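Putative carbohydrate-active enzyme (Uncultured organism, PDB 5WH8) probably hydrolyses O-glycosidic bonds of cellulose as the family 5 glycoside hydrolase (cellulase) module of a longer multi-modular protein. Local coordinates at residues 144-149 with 178-183; 65-70 with 104-109; 182-187 with 204-209. One frame throughout, in Å; residues are numbered along the deposited sequence.

Contact 1 of 3, residues 144-149 with 178-183. With EDO (1,2-ethanediol), chain B.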
ATOM      1  N   TYR A 144       0.419   8.393   0.264  1.00  9.75           N
ATOM      2  CA  TYR A 144       1.866   8.425   0.023  1.00  7.48           C
ATOM      3  C   TYR A 144       2.615   7.498   0.999  1.00  9.62           C
ATOM      4  O   TYR A 144       2.699   7.777   2.201  1.00  9.93           O
ATOM      5  CB  TYR A 144       2.375   9.887   0.148  1.00  9.56           C
ATOM      6  CG  TYR A 144       1.716  10.907  -0.797  1.00  9.78           C
ATOM      7  CD1 TYR A 144       1.446  10.595  -2.135  1.00 10.86           C
ATOM      8  CD2 TYR A 144       1.410  12.195  -0.350  1.00 12.19           C
ATOM      9  CE1 TYR A 144       0.892  11.542  -2.988  1.00 13.42           C
ATOM     10  CE2 TYR A 144       0.843  13.126  -1.178  1.00 11.53           C
ATOM     11  CZ  TYR A 144       0.580  12.797  -2.500  1.00 12.08           C
ATOM     12  OH  TYR A 144       0.041  13.746  -3.342  1.00 13.31           O
ATOM     13  N   GLU A 145       3.151   6.381   0.492  1.00  9.27           N
ATOM     14  CA  GLU A 145       3.912   5.429   1.305  1.00  9.21           C
ATOM     15  C   GLU A 145       5.403   5.704   1.067  1.00  9.87           C
ATOM     16  O   GLU A 145       5.958   5.302   0.041  1.00  9.43           O
ATOM     17  CB  GLU A 145       3.523   3.983   0.946  1.00  8.75           C
ATOM     18  CG  GLU A 145       4.257   2.911   1.756  1.00  8.29           C
ATOM     19  CD  GLU A 145       3.770   1.493   1.505  1.00 10.73           C
ATOM     20  OE1 GLU A 145       2.942   1.287   0.593  1.00  8.93           O
ATOM     21  OE2 GLU A 145       4.257   0.571   2.204  1.00 11.49           O
ATOM     22  N   ILE A 146       6.040   6.410   2.006  1.00  9.47           N
ATOM     23  CA  ILE A 146       7.324   7.067   1.745  1.00  7.84           C
ATOM     24  C   ILE A 146       8.561   6.128   1.836  1.00  9.73           C
ATOM     25  O   ILE A 146       9.634   6.512   1.339  1.00  9.65           O
ATOM     26  CB  ILE A 146       7.503   8.324   2.683  1.00  8.84           C
ATOM     27  CG1 ILE A 146       7.337   7.952   4.165  1.00  9.20           C
ATOM     28  CG2 ILE A 146       6.523   9.424   2.282  1.00 10.66           C
ATOM     29  CD1 ILE A 146       7.833   9.058   5.148  1.00 10.46           C
ATOM     30  N   CYS A 147       8.427   4.949   2.448  1.00 11.33           N
ATOM     31  CA  CYS A 147       9.517   3.943   2.511  1.00 11.19           C
ATOM     32  C   CYS A 147       9.017   2.546   2.923  1.00 13.28           C
ATOM     33  O   CYS A 147       8.935   2.220   4.099  1.00 11.93           O
ATOM     34  CB  CYS A 147      10.642   4.385   3.478  1.00 12.13           C
ATOM     35  SG  CYS A 147      10.115   4.896   5.134  1.00 14.02           S
ATOM     36  N   ASN A 148       8.741   1.717   1.927  1.00 12.24           N
ATOM     37  CA  ASN A 148       8.202   0.351   2.110  1.00 11.55           C
ATOM     38  C   ASN A 148       8.649  -0.438   3.367  1.00 10.16           C
ATOM     39  O   ASN A 148       7.850  -0.650   4.306  1.00  9.14           O
ATOM     40  CB  ASN A 148       8.565  -0.446   0.844  1.00  9.24           C
ATOM     41  CG  ASN A 148       8.260  -1.932   0.947  1.00 10.39           C
ATOM     42  OD1 ASN A 148       7.146  -2.325   1.281  1.00 10.66           O
ATOM     43  ND2 ASN A 148       9.254  -2.766   0.634  1.00 10.60           N
ATOM     44  N   GLU A 149       9.892  -0.914   3.357  1.00 11.91           N
ATOM     45  CA  GLU A 149      10.437  -1.784   4.422  1.00 10.23           C
ATOM     46  C   GLU A 149      11.858  -1.398   4.817  1.00  9.27           C
ATOM     47  O   GLU A 149      12.834  -1.969   4.309  1.00 10.95           O
ATOM     48  CB  GLU A 149      10.429  -3.266   4.002  1.00  8.28           C
ATOM     49  CG  GLU A 149       9.024  -3.867   4.051  1.00 10.18           C
ATOM     50  CD  GLU A 149       8.983  -5.326   3.646  1.00 11.25           C
ATOM     51  OE1 GLU A 149      10.041  -5.914   3.320  1.00 15.47           O
ATOM     52  OE2 GLU A 149       7.882  -5.924   3.658  1.00 11.83           O
ATOM     53  N   LYS A 178      -3.003  15.173   2.597  1.00 16.41           N
ATOM     54  CA  LYS A 178      -3.001  13.790   2.093  1.00 13.01           C
ATOM     55  C   LYS A 178      -2.359  12.855   3.122  1.00 11.67           C
ATOM     56  O   LYS A 178      -1.423  13.246   3.801  1.00 12.58           O
ATOM     57  CB  LYS A 178      -2.255  13.761   0.761  1.00 14.39           C
ATOM     58  CG  LYS A 178      -2.846  12.855  -0.338  1.00 12.79           C
ATOM     59  CD  LYS A 178      -4.277  13.180  -0.684  1.00 16.51           C
ATOM     60  CE  LYS A 178      -4.476  14.597  -1.195  1.00 16.16           C
ATOM     61  NZ  LYS A 178      -3.792  14.853  -2.505  1.00 13.42           N
ATOM     62  N   ILE A 179      -2.896  11.644   3.291  1.00 11.74           N
ATOM     63  CA  ILE A 179      -2.311  10.675   4.226  1.00 12.25           C
ATOM     64  C   ILE A 179      -0.927  10.213   3.780  1.00  9.22           C
ATOM     65  O   ILE A 179      -0.711   9.879   2.605  1.00 10.77           O
ATOM     66  CB  ILE A 179      -3.214   9.451   4.407  1.00 11.84           C
ATOM     67  CG1 ILE A 179      -4.570   9.897   4.954  1.00 11.97           C
ATOM     68  CG2 ILE A 179      -2.552   8.384   5.331  1.00 12.67           C
ATOM     69  CD1 ILE A 179      -5.554   8.786   5.196  1.00 14.88           C
ATOM     70  N   ILE A 180       0.004  10.245   4.734  1.00 10.64           N
ATOM     71  CA  ILE A 180       1.353   9.707   4.565  1.00 10.00           C
ATOM     72  C   ILE A 180       1.463   8.466   5.434  1.00  9.63           C
ATOM     73  O   ILE A 180       1.038   8.477   6.600  1.00 10.45           O
ATOM     74  CB  ILE A 180       2.441  10.741   4.953  1.00 11.38           C
ATOM     75  CG1 ILE A 180       2.388  11.905   3.961  1.00 11.76           C
ATOM     76  CG2 ILE A 180       3.826  10.113   4.974  1.00 14.75           C
ATOM     77  CD1 ILE A 180       3.215  13.114   4.344  1.00 12.99           C
ATOM     78  N   ILE A 181       1.976   7.378   4.853  1.00  8.46           N
ATOM     79  CA  ILE A 181       2.139   6.098   5.567  1.00  9.75           C
ATOM     80  C   ILE A 181       3.636   5.863   5.701  1.00  9.88           C
ATOM     81  O   ILE A 181       4.344   5.810   4.689  1.00 10.11           O
ATOM     82  CB  ILE A 181       1.497   4.890   4.829  1.00 11.71           C
ATOM     83  CG1 ILE A 181       0.050   5.172   4.426  1.00 11.30           C
ATOM     84  CG2 ILE A 181       1.577   3.608   5.720  1.00 11.34           C
ATOM     85  CD1 ILE A 181      -0.577   4.140   3.474  1.00 12.97           C
ATOM     86  N   CYS A 182       4.104   5.719   6.937  1.00  9.32           N
ATOM     87  CA  CYS A 182       5.528   5.649   7.245  1.00 10.41           C
ATOM     88  C   CYS A 182       5.968   4.266   7.667  1.00 10.90           C
ATOM     89  O   CYS A 182       5.438   3.723   8.642  1.00 10.07           O
ATOM     90  CB  CYS A 182       5.866   6.634   8.373  1.00 13.24           C
ATOM     91  SG  CYS A 182       7.661   6.746   8.747  1.00 12.97           S
ATOM     92  N   GLY A 183       6.952   3.704   6.955  1.00 11.45           N
ATOM     93  CA  GLY A 183       7.500   2.396   7.257  1.00 11.10           C
ATOM     94  C   GLY A 183       8.175   2.360   8.614  1.00  8.73           C
ATOM     95  O   GLY A 183       8.479   3.413   9.193  1.00  9.82           O
TER
HETATM   96  C1  EDO B 401      -6.119  10.667   1.290  1.00 14.78           C
HETATM   97  O1  EDO B 401      -4.719  10.455   1.369  1.00 14.44           O
HETATM   98  C2  EDO B 401      -6.775   9.435   0.700  1.00 12.99           C
HETATM   99  O2  EDO B 401      -8.145   9.737   0.486  1.00 14.42           O
HETATM  100  O   HOH W   1       6.389   4.084   4.169  1.00 10.39           O
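Y144 rests its ring obliquely against the side chain of K178, with Y144 CE2 3.7 Å from K178 CB. The lysine, bent at three successive torsions, brings NZ back alongside, and D175 holds both tips, by a salt bridge to K178 and a hydrogen bond to Y144 OH. Along the backbone, Y144 N donates to I179 O (3.0 Å) and Y144 O accepts from I181 N (2.8 Å), embracing I180 in parallel register. E145 pairs with I181 and points to the other face. With CG anti to the backbone N (chi1 -179°) and an extended chain, its carboxylate reaches R64, a salt bridge, and T236, a hydrogen bond. I146 N closes the paired part on I181 O (3.2 Å). I146 CG2 meets I180 CG2 at 3.9 Å, apolar and facing helix 157-172. Beyond I146 a water takes over the pairing. This water accepts from C147 N and weakly from G183 N, and donates to I181 O (2.7 Å), giving I181 O two donors. C147 O then approaches G183 CA at 3.5 Å, a CA-H...O contact possible because G183 lacks the CB that would collide with C147 O. N148 and E149 turn away to R64 and H209. This is a right-handed beta-alpha-beta crossover of a TIM barrel; N148-E149 after its first strand is consistent with the Asn-Glu pair of family 5 glycosidases, in which the glutamate is the general acid/base.

Contact 2 of 3, residues 65-70 with 104-109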
ATOM      1  N   LEU A  65       1.046   0.801  -5.927  1.00  9.00           N
ATOM      2  CA  LEU A  65       2.090   0.871  -6.931  1.00  8.92           C
ATOM      3  C   LEU A  65       3.438   0.727  -6.232  1.00  7.86           C
ATOM      4  O   LEU A  65       3.945   1.673  -5.636  1.00  9.70           O
ATOM      5  CB  LEU A  65       1.998   2.201  -7.711  1.00  9.25           C
ATOM      6  CG  LEU A  65       0.666   2.503  -8.389  1.00 10.11           C
ATOM      7  CD1 LEU A  65       0.714   3.906  -8.941  1.00 11.59           C
ATOM      8  CD2 LEU A  65       0.340   1.524  -9.473  1.00 14.07           C
ATOM      9  N   ALA A  66       3.997  -0.473  -6.311  1.00  8.68           N
ATOM     10  CA  ALA A  66       5.290  -0.763  -5.689  1.00  8.21           C
ATOM     11  C   ALA A  66       6.410  -0.327  -6.623  1.00 10.05           C
ATOM     12  O   ALA A  66       6.741  -1.034  -7.579  1.00 10.57           O
ATOM     13  CB  ALA A  66       5.413  -2.249  -5.376  1.00  8.93           C
ATOM     14  N   ILE A  67       6.975   0.840  -6.325  1.00  8.46           N
ATOM     15  CA  ILE A  67       8.004   1.462  -7.150  1.00  7.12           C
ATOM     16  C   ILE A  67       9.372   1.114  -6.560  1.00 10.26           C
ATOM     17  O   ILE A  67       9.859   1.792  -5.666  1.00  9.35           O
ATOM     18  CB  ILE A  67       7.780   2.981  -7.211  1.00  8.99           C
ATOM     19  CG1 ILE A  67       6.405   3.281  -7.815  1.00 11.44           C
ATOM     20  CG2 ILE A  67       8.863   3.675  -8.036  1.00  9.62           C
ATOM     21  CD1 ILE A  67       5.764   4.479  -7.217  1.00 12.51           C
ATOM     22  N   TYR A  68       9.945  -0.001  -7.004  1.00 11.62           N
ATOM     23  CA  TYR A  68      11.235  -0.425  -6.468  1.00 11.06           C
ATOM     24  C   TYR A  68      12.258   0.664  -6.701  1.00 10.41           C
ATOM     25  O   TYR A  68      12.269   1.258  -7.779  1.00 12.61           O
ATOM     26  CB  TYR A  68      11.727  -1.704  -7.131  1.00 10.53           C
ATOM     27  CG  TYR A  68      11.234  -2.985  -6.496  1.00 11.49           C
ATOM     28  CD1 TYR A  68       9.917  -3.389  -6.644  1.00 12.80           C
ATOM     29  CD2 TYR A  68      12.105  -3.809  -5.792  1.00 13.22           C
ATOM     30  CE1 TYR A  68       9.475  -4.578  -6.098  1.00 13.58           C
ATOM     31  CE2 TYR A  68      11.668  -4.987  -5.234  1.00 14.56           C
ATOM     32  CZ  TYR A  68      10.358  -5.370  -5.399  1.00 18.64           C
ATOM     33  OH  TYR A  68       9.927  -6.570  -4.851  1.00 20.64           O
ATOM     34  N   THR A  69      13.109   0.926  -5.711  1.00 10.51           N
ATOM     35  CA  THR A  69      14.137   1.937  -5.881  1.00 12.22           C
ATOM     36  C   THR A  69      15.380   1.298  -6.487  1.00 14.10           C
ATOM     37  O   THR A  69      16.078   1.913  -7.302  1.00 12.04           O
ATOM     38  CB  THR A  69      14.479   2.630  -4.545  1.00 11.84           C
ATOM     39  OG1 THR A  69      15.057   1.687  -3.638  1.00 12.91           O
ATOM     40  CG2 THR A  69      13.247   3.251  -3.917  1.00 12.82           C
ATOM     41  N   HIS A  70      15.608   0.031  -6.130  1.00 15.04           N
ATOM     42  CA  HIS A  70      16.790  -0.727  -6.526  1.00 15.12           C
ATOM     43  C   HIS A  70      16.436  -2.091  -7.130  1.00 13.87           C
ATOM     44  O   HIS A  70      15.263  -2.387  -7.353  1.00 13.95           O
ATOM     45  CB  HIS A  70      17.703  -0.890  -5.316  1.00 14.87           C
ATOM     46  CG  HIS A  70      18.343   0.394  -4.896  1.00 15.77           C
ATOM     47  ND1 HIS A  70      17.635   1.423  -4.307  1.00 14.65           N
ATOM     48  CD2 HIS A  70      19.620   0.827  -5.003  1.00 20.39           C
ATOM     49  CE1 HIS A  70      18.453   2.432  -4.064  1.00 20.45           C
ATOM     50  NE2 HIS A  70      19.664   2.095  -4.472  1.00 21.36           N
ATOM     51  N   CYS A 104      -5.309   4.850  -4.337  1.00  7.25           N
ATOM     52  CA  CYS A 104      -4.035   4.496  -4.952  1.00  7.64           C
ATOM     53  C   CYS A 104      -2.898   4.829  -4.012  1.00 10.03           C
ATOM     54  O   CYS A 104      -2.720   5.997  -3.663  1.00 11.93           O
ATOM     55  CB  CYS A 104      -3.859   5.234  -6.278  1.00 11.26           C
ATOM     56  SG  CYS A 104      -2.355   4.840  -7.177  1.00 14.16           S
ATOM     57  N   ILE A 105      -2.116   3.817  -3.642  1.00  9.23           N
ATOM     58  CA  ILE A 105      -0.904   4.039  -2.849  1.00  7.19           C
ATOM     59  C   ILE A 105       0.286   4.154  -3.779  1.00  9.16           C
ATOM     60  O   ILE A 105       0.548   3.227  -4.568  1.00 10.19           O
ATOM     61  CB  ILE A 105      -0.625   2.910  -1.846  1.00  9.65           C
ATOM     62  CG1 ILE A 105      -1.777   2.750  -0.861  1.00 10.02           C
ATOM     63  CG2 ILE A 105       0.646   3.202  -1.073  1.00 10.21           C
ATOM     64  CD1 ILE A 105      -1.662   1.524   0.046  1.00 11.51           C
ATOM     65  N   ILE A 106       0.984   5.288  -3.689  1.00  8.48           N
ATOM     66  CA  ILE A 106       2.272   5.498  -4.334  1.00  7.34           C
ATOM     67  C   ILE A 106       3.323   5.057  -3.333  1.00  7.59           C
ATOM     68  O   ILE A 106       3.515   5.718  -2.291  1.00  9.45           O
ATOM     69  CB  ILE A 106       2.462   6.982  -4.735  1.00 10.69           C
ATOM     70  CG1 ILE A 106       1.352   7.407  -5.707  1.00 11.81           C
ATOM     71  CG2 ILE A 106       3.849   7.200  -5.355  1.00 11.49           C
ATOM     72  CD1 ILE A 106       1.404   8.889  -6.127  1.00 13.58           C
ATOM     73  N   ASP A 107       3.960   3.919  -3.610  1.00  8.53           N
ATOM     74  CA  ASP A 107       4.899   3.301  -2.651  1.00  7.62           C
ATOM     75  C   ASP A 107       6.352   3.398  -3.133  1.00  8.05           C
ATOM     76  O   ASP A 107       6.739   2.793  -4.143  1.00  8.17           O
ATOM     77  CB  ASP A 107       4.447   1.844  -2.424  1.00  8.69           C
ATOM     78  CG  ASP A 107       5.551   0.917  -1.933  1.00 10.19           C
ATOM     79  OD1 ASP A 107       6.456   1.326  -1.172  1.00  9.53           O
ATOM     80  OD2 ASP A 107       5.477  -0.280  -2.323  1.00 10.55           O
ATOM     81  N   TRP A 108       7.140   4.216  -2.430  1.00  8.80           N
ATOM     82  CA  TRP A 108       8.589   4.312  -2.649  1.00  8.10           C
ATOM     83  C   TRP A 108       9.215   3.075  -1.997  1.00 11.74           C
ATOM     84  O   TRP A 108       9.425   3.005  -0.767  1.00 11.36           O
ATOM     85  CB  TRP A 108       9.116   5.619  -2.060  1.00 10.66           C
ATOM     86  CG  TRP A 108      10.589   5.910  -2.251  1.00  9.23           C
ATOM     87  CD1 TRP A 108      11.568   5.886  -1.286  1.00 11.84           C
ATOM     88  CD2 TRP A 108      11.240   6.312  -3.471  1.00  9.35           C
ATOM     89  NE1 TRP A 108      12.780   6.254  -1.830  1.00 11.10           N
ATOM     90  CE2 TRP A 108      12.604   6.516  -3.167  1.00 11.71           C
ATOM     91  CE3 TRP A 108      10.796   6.514  -4.784  1.00 12.48           C
ATOM     92  CZ2 TRP A 108      13.533   6.896  -4.133  1.00 10.63           C
ATOM     93  CZ3 TRP A 108      11.712   6.905  -5.740  1.00 13.25           C
ATOM     94  CH2 TRP A 108      13.068   7.081  -5.416  1.00 11.85           C
ATOM     95  N   HIS A 109       9.468   2.071  -2.827  1.00  9.75           N
ATOM     96  CA  HIS A 109       9.597   0.686  -2.346  1.00  8.71           C
ATOM     97  C   HIS A 109      11.043   0.334  -2.050  1.00 13.20           C
ATOM     98  O   HIS A 109      11.671  -0.403  -2.807  1.00 12.64           O
ATOM     99  CB  HIS A 109       8.977  -0.276  -3.382  1.00  7.30           C
ATOM    100  CG  HIS A 109       8.690  -1.672  -2.880  1.00  8.12           C
ATOM    101  ND1 HIS A 109       7.519  -1.990  -2.226  1.00  9.05           N
ATOM    102  CD2 HIS A 109       9.366  -2.845  -3.014  1.00  8.74           C
ATOM    103  CE1 HIS A 109       7.487  -3.284  -1.963  1.00 11.43           C
ATOM    104  NE2 HIS A 109       8.600  -3.831  -2.427  1.00 10.44           N
TER
HETATM  105  O   HOH W   2       8.860  -6.416  -2.285  1.00 23.19           O
HETATM  106  O   HOH W   3      14.201  -1.201  -3.698  1.00 14.41           O
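C104 SG touches L65 CD1 at 3.7 Å on the outer face of two parallel strands. I105 O next receives L65 N in an almost straight bond (2.8 Å, 175°). I106 lies alongside I67 and points the same way, its CG2 3.8 Å from I67 CD1. D107 brackets A66 with its backbone, N donating to L65 O and O accepting from I67 N, while its OD2 lies against A66. D107 OD2 also accepts H109 ND1 (2.7 Å) on its syn side and forms a long, weak ion pair with R64. W108 turns to the opposite face from D107, and T69 CG2 stands over the indole, 3.6 Å from the centroid of the five-membered ring, a CH-pi contact; NE1 bonds to T121. H109 N donates to I67 O. The H109 ring, with CG anti to the backbone N (chi1 -164°), has A66 CB over one face, 4.1 Å from its centroid, and sets CD2 over the centre of the Y68 ring, 3.5 Å above the plane. A water joins H109 NE2 (2.6 Å) to Y68 OH, so both ring nitrogens are engaged and the imidazole's rotation is fixed. A66, Y68, D107 and H109 lie on the inner face of the barrel. On the outer face, helix 83-100 covers L65, I67 and C104, and helix 122-135 covers I67, I106 and W108; strand 142-145 flanks residues 104-109 on the side away from 65-68.

Contact 3 of 3, residues 182-187 with 204-209. With EDO (1,2-ethanediol), chain C.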
ATOM      1  N   CYS A 182       4.104   5.719   6.937  1.00  9.32           N
ATOM      2  CA  CYS A 182       5.528   5.649   7.245  1.00 10.41           C
ATOM      3  C   CYS A 182       5.968   4.266   7.667  1.00 10.90           C
ATOM      4  O   CYS A 182       5.438   3.723   8.642  1.00 10.07           O
ATOM      5  CB  CYS A 182       5.866   6.634   8.373  1.00 13.24           C
ATOM      6  SG  CYS A 182       7.661   6.746   8.747  1.00 12.97           S
ATOM      7  N   GLY A 183       6.952   3.704   6.955  1.00 11.45           N
ATOM      8  CA  GLY A 183       7.500   2.396   7.257  1.00 11.10           C
ATOM      9  C   GLY A 183       8.175   2.360   8.614  1.00  8.73           C
ATOM     10  O   GLY A 183       8.479   3.413   9.193  1.00  9.82           O
ATOM     11  N   THR A 184       8.379   1.147   9.126  1.00 11.06           N
ATOM     12  CA  THR A 184       8.971   0.963  10.452  1.00 10.12           C
ATOM     13  C   THR A 184      10.103  -0.065  10.370  1.00  8.65           C
ATOM     14  O   THR A 184      10.246  -0.763   9.354  1.00  9.16           O
ATOM     15  CB  THR A 184       7.893   0.557  11.486  1.00 11.01           C
ATOM     16  OG1 THR A 184       7.169  -0.597  11.043  1.00 13.13           O
ATOM     17  CG2 THR A 184       6.906   1.734  11.713  1.00 11.63           C
ATOM     18  N   PRO A 185      10.981  -0.100  11.391  1.00 11.26           N
ATOM     19  CA  PRO A 185      12.140  -1.008  11.310  1.00 10.37           C
ATOM     20  C   PRO A 185      11.794  -2.504  11.260  1.00  8.64           C
ATOM     21  O   PRO A 185      10.667  -2.930  11.534  1.00 10.03           O
ATOM     22  CB  PRO A 185      12.931  -0.679  12.591  1.00 13.01           C
ATOM     23  CG  PRO A 185      12.520   0.711  12.948  1.00 12.26           C
ATOM     24  CD  PRO A 185      11.058   0.804  12.558  1.00 11.15           C
ATOM     25  N   THR A 186      12.809  -3.285  10.894  1.00 11.01           N
ATOM     26  CA  THR A 186      12.725  -4.738  10.755  1.00 13.07           C
ATOM     27  C   THR A 186      11.594  -5.132   9.768  1.00 10.57           C
ATOM     28  O   THR A 186      10.675  -5.902  10.064  1.00 12.03           O
ATOM     29  CB  THR A 186      12.563  -5.423  12.131  1.00 13.81           C
ATOM     30  OG1 THR A 186      13.535  -4.897  13.055  1.00 15.02           O
ATOM     31  CG2 THR A 186      12.779  -6.921  12.000  1.00 13.12           C
ATOM     32  N   TRP A 187      11.706  -4.583   8.561  1.00  9.31           N
ATOM     33  CA  TRP A 187      10.775  -4.852   7.464  1.00  9.70           C
ATOM     34  C   TRP A 187       9.345  -4.494   7.856  1.00  9.21           C
ATOM     35  O   TRP A 187       8.391  -5.252   7.612  1.00  9.52           O
ATOM     36  CB  TRP A 187      10.852  -6.315   6.997  1.00 10.69           C
ATOM     37  CG  TRP A 187      12.200  -6.721   6.420  1.00 12.15           C
ATOM     38  CD1 TRP A 187      12.645  -6.523   5.133  1.00 13.17           C
ATOM     39  CD2 TRP A 187      13.273  -7.359   7.115  1.00 11.57           C
ATOM     40  NE1 TRP A 187      13.922  -7.022   4.990  1.00 15.12           N
ATOM     41  CE2 TRP A 187      14.325  -7.548   6.186  1.00 15.12           C
ATOM     42  CE3 TRP A 187      13.436  -7.827   8.420  1.00 16.59           C
ATOM     43  CZ2 TRP A 187      15.526  -8.149   6.533  1.00 17.42           C
ATOM     44  CZ3 TRP A 187      14.640  -8.429   8.757  1.00 22.37           C
ATOM     45  CH2 TRP A 187      15.660  -8.595   7.807  1.00 20.40           C
ATOM     46  N   VAL A 204      -0.841  10.961   9.655  1.00 10.66           N
ATOM     47  CA  VAL A 204       0.212   9.964   9.461  1.00 12.03           C
ATOM     48  C   VAL A 204      -0.239   8.609  10.008  1.00 12.79           C
ATOM     49  O   VAL A 204      -0.800   8.507  11.109  1.00 13.91           O
ATOM     50  CB  VAL A 204       1.550  10.383  10.139  1.00 12.61           C
ATOM     51  CG1 VAL A 204       2.591   9.268  10.072  1.00 16.79           C
ATOM     52  CG2 VAL A 204       2.091  11.645   9.488  1.00 14.34           C
ATOM     53  N   MET A 205       0.018   7.567   9.218  1.00  8.89           N
ATOM     54  CA  MET A 205      -0.200   6.182   9.622  1.00 10.73           C
ATOM     55  C   MET A 205       1.133   5.434   9.541  1.00 13.01           C
ATOM     56  O   MET A 205       2.069   5.917   8.909  1.00  9.67           O
ATOM     57  CB  MET A 205      -1.257   5.496   8.729  1.00  9.89           C
ATOM     58  CG  MET A 205      -2.586   6.257   8.725  1.00 12.89           C
ATOM     59  SD  MET A 205      -3.854   5.498   7.678  1.00 11.30           S
ATOM     60  CE  MET A 205      -4.347   4.136   8.712  1.00 14.30           C
ATOM     61  N   TYR A 206       1.214   4.275  10.200  1.00  9.58           N
ATOM     62  CA  TYR A 206       2.444   3.502  10.323  1.00 10.10           C
ATOM     63  C   TYR A 206       2.247   2.115   9.707  1.00  7.54           C
ATOM     64  O   TYR A 206       1.222   1.449   9.908  1.00  8.79           O
ATOM     65  CB  TYR A 206       2.861   3.398  11.802  1.00 10.57           C
ATOM     66  CG  TYR A 206       3.233   4.745  12.379  1.00  8.51           C
ATOM     67  CD1 TYR A 206       2.244   5.622  12.824  1.00  9.16           C
ATOM     68  CD2 TYR A 206       4.554   5.160  12.432  1.00 11.38           C
ATOM     69  CE1 TYR A 206       2.580   6.880  13.327  1.00 10.23           C
ATOM     70  CE2 TYR A 206       4.889   6.421  12.954  1.00 14.09           C
ATOM     71  CZ  TYR A 206       3.893   7.264  13.362  1.00 14.71           C
ATOM     72  OH  TYR A 206       4.225   8.514  13.882  1.00 15.57           O
ATOM     73  N   THR A 207       3.243   1.707   8.931  1.00  9.30           N
ATOM     74  CA  THR A 207       3.200   0.445   8.206  1.00  9.23           C
ATOM     75  C   THR A 207       3.428  -0.784   9.081  1.00  8.35           C
ATOM     76  O   THR A 207       4.384  -0.845   9.864  1.00  9.14           O
ATOM     77  CB  THR A 207       4.258   0.459   7.135  1.00  9.89           C
ATOM     78  OG1 THR A 207       4.154   1.673   6.401  1.00 10.62           O
ATOM     79  CG2 THR A 207       4.140  -0.723   6.198  1.00  9.08           C
ATOM     80  N   LEU A 208       2.564  -1.775   8.895  1.00  8.63           N
ATOM     81  CA  LEU A 208       2.734  -3.114   9.429  1.00  8.81           C
ATOM     82  C   LEU A 208       2.707  -4.114   8.256  1.00  8.91           C
ATOM     83  O   LEU A 208       1.769  -4.099   7.462  1.00  8.86           O
ATOM     84  CB  LEU A 208       1.610  -3.443  10.428  1.00  9.00           C
ATOM     85  CG  LEU A 208       1.614  -4.845  11.028  1.00 12.78           C
ATOM     86  CD1 LEU A 208       2.840  -5.046  11.942  1.00 13.26           C
ATOM     87  CD2 LEU A 208       0.268  -5.130  11.739  1.00 12.93           C
ATOM     88  N   HIS A 209       3.730  -4.954   8.143  1.00  8.89           N
ATOM     89  CA  HIS A 209       3.771  -6.006   7.111  1.00  9.01           C
ATOM     90  C   HIS A 209       3.863  -7.382   7.769  1.00  8.23           C
ATOM     91  O   HIS A 209       4.672  -7.589   8.691  1.00 11.34           O
ATOM     92  CB  HIS A 209       4.958  -5.847   6.170  1.00  9.20           C
ATOM     93  CG  HIS A 209       4.811  -4.730   5.181  1.00  7.03           C
ATOM     94  ND1 HIS A 209       5.768  -4.468   4.229  1.00  8.47           N
ATOM     95  CD2 HIS A 209       3.829  -3.822   4.985  1.00  8.13           C
ATOM     96  CE1 HIS A 209       5.396  -3.438   3.500  1.00 10.91           C
ATOM     97  NE2 HIS A 209       4.223  -3.012   3.946  1.00  9.42           N
TER
HETATM   98  C1  EDO C 402      -2.115   8.699  15.189  1.00 21.23           C
HETATM   99  O1  EDO C 402      -3.019   9.342  14.282  1.00 25.33           O
HETATM  100  C2  EDO C 402      -0.788   8.477  14.479  1.00 21.83           C
HETATM  101  O2  EDO C 402      -0.870   7.324  13.629  1.00 13.37           O
HETATM  102  O   HOH W   4       7.496  -7.896   7.947  1.00 12.86           O
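C182 O is approached by two successive residues of the neighbouring strand. T207 N donates to C182 O (3.0 Å, 170° at the hydrogen) from above the carbonyl plane, and Y206 CA comes to 3.4 Å as a CA-H...O contact. C182 N gives the matching bond to M205 O (2.8 Å), so C182 and Y206 form a parallel bridge with both side chains turned to helix 157-172, where W157 touches each. Past this bridge regular pairing stops and side chains take over. T184 OG1 stands between its own backbone N and carbonyl carbon (chi1 54°), and from there donates to T207 O (3.0 Å), nearly in line with the C=O bond. The methyl of the same threonine, CG2, reaches the edge of the Y206 ring, 4.2 Å from CD2, while Y206 OH is held by the backbone N of L199. T207 CB packs over G183 CA at 3.8 Å. T186 and W187 both have left-handed backbone angles, and W187 O lies 3.8 Å from H209 CB; a water spans the two chains, donating to W187 O (2.8 Å) and to H209 O. Both ring nitrogens of H209 are engaged, ND1 with E149 and NE2 with T236, which fixes the imidazole's rotation beside E149. At the other end of the strand, an ethanediol, probably from the crystallisation liquor, donates to V204 O. Such a strand pair, opening into a loop with an aromatic residue beside a His-Glu contact, is consistent with the rim at the C-terminal strand ends and substrate cleft of a family 5 TIM barrel.

How the contacts relate
Along the chain contact 2 closes before contact 1 opens, and contact 3 starts on C182 and G183, where contact 1 ends. All three lie in the eight-stranded parallel barrel and cover strands 62-68, 103-109, 142-145, 180-182 and 204-211, five consecutive staves. Centres of contacts 1 and 2 are 10 Å apart, those of 1 and 3 are 8 Å, and 2 and 3, at 14 Å, do not touch. Contact 1 therefore bridges the other two: E145 N probably bonds to I106 O and E145 O to W108 N, while I180 O probably accepts M205 N. At the C-terminal mouth, H109, N148, E149 and H209 converge, consistent with the active-site cleft of a family 5 hydrolase.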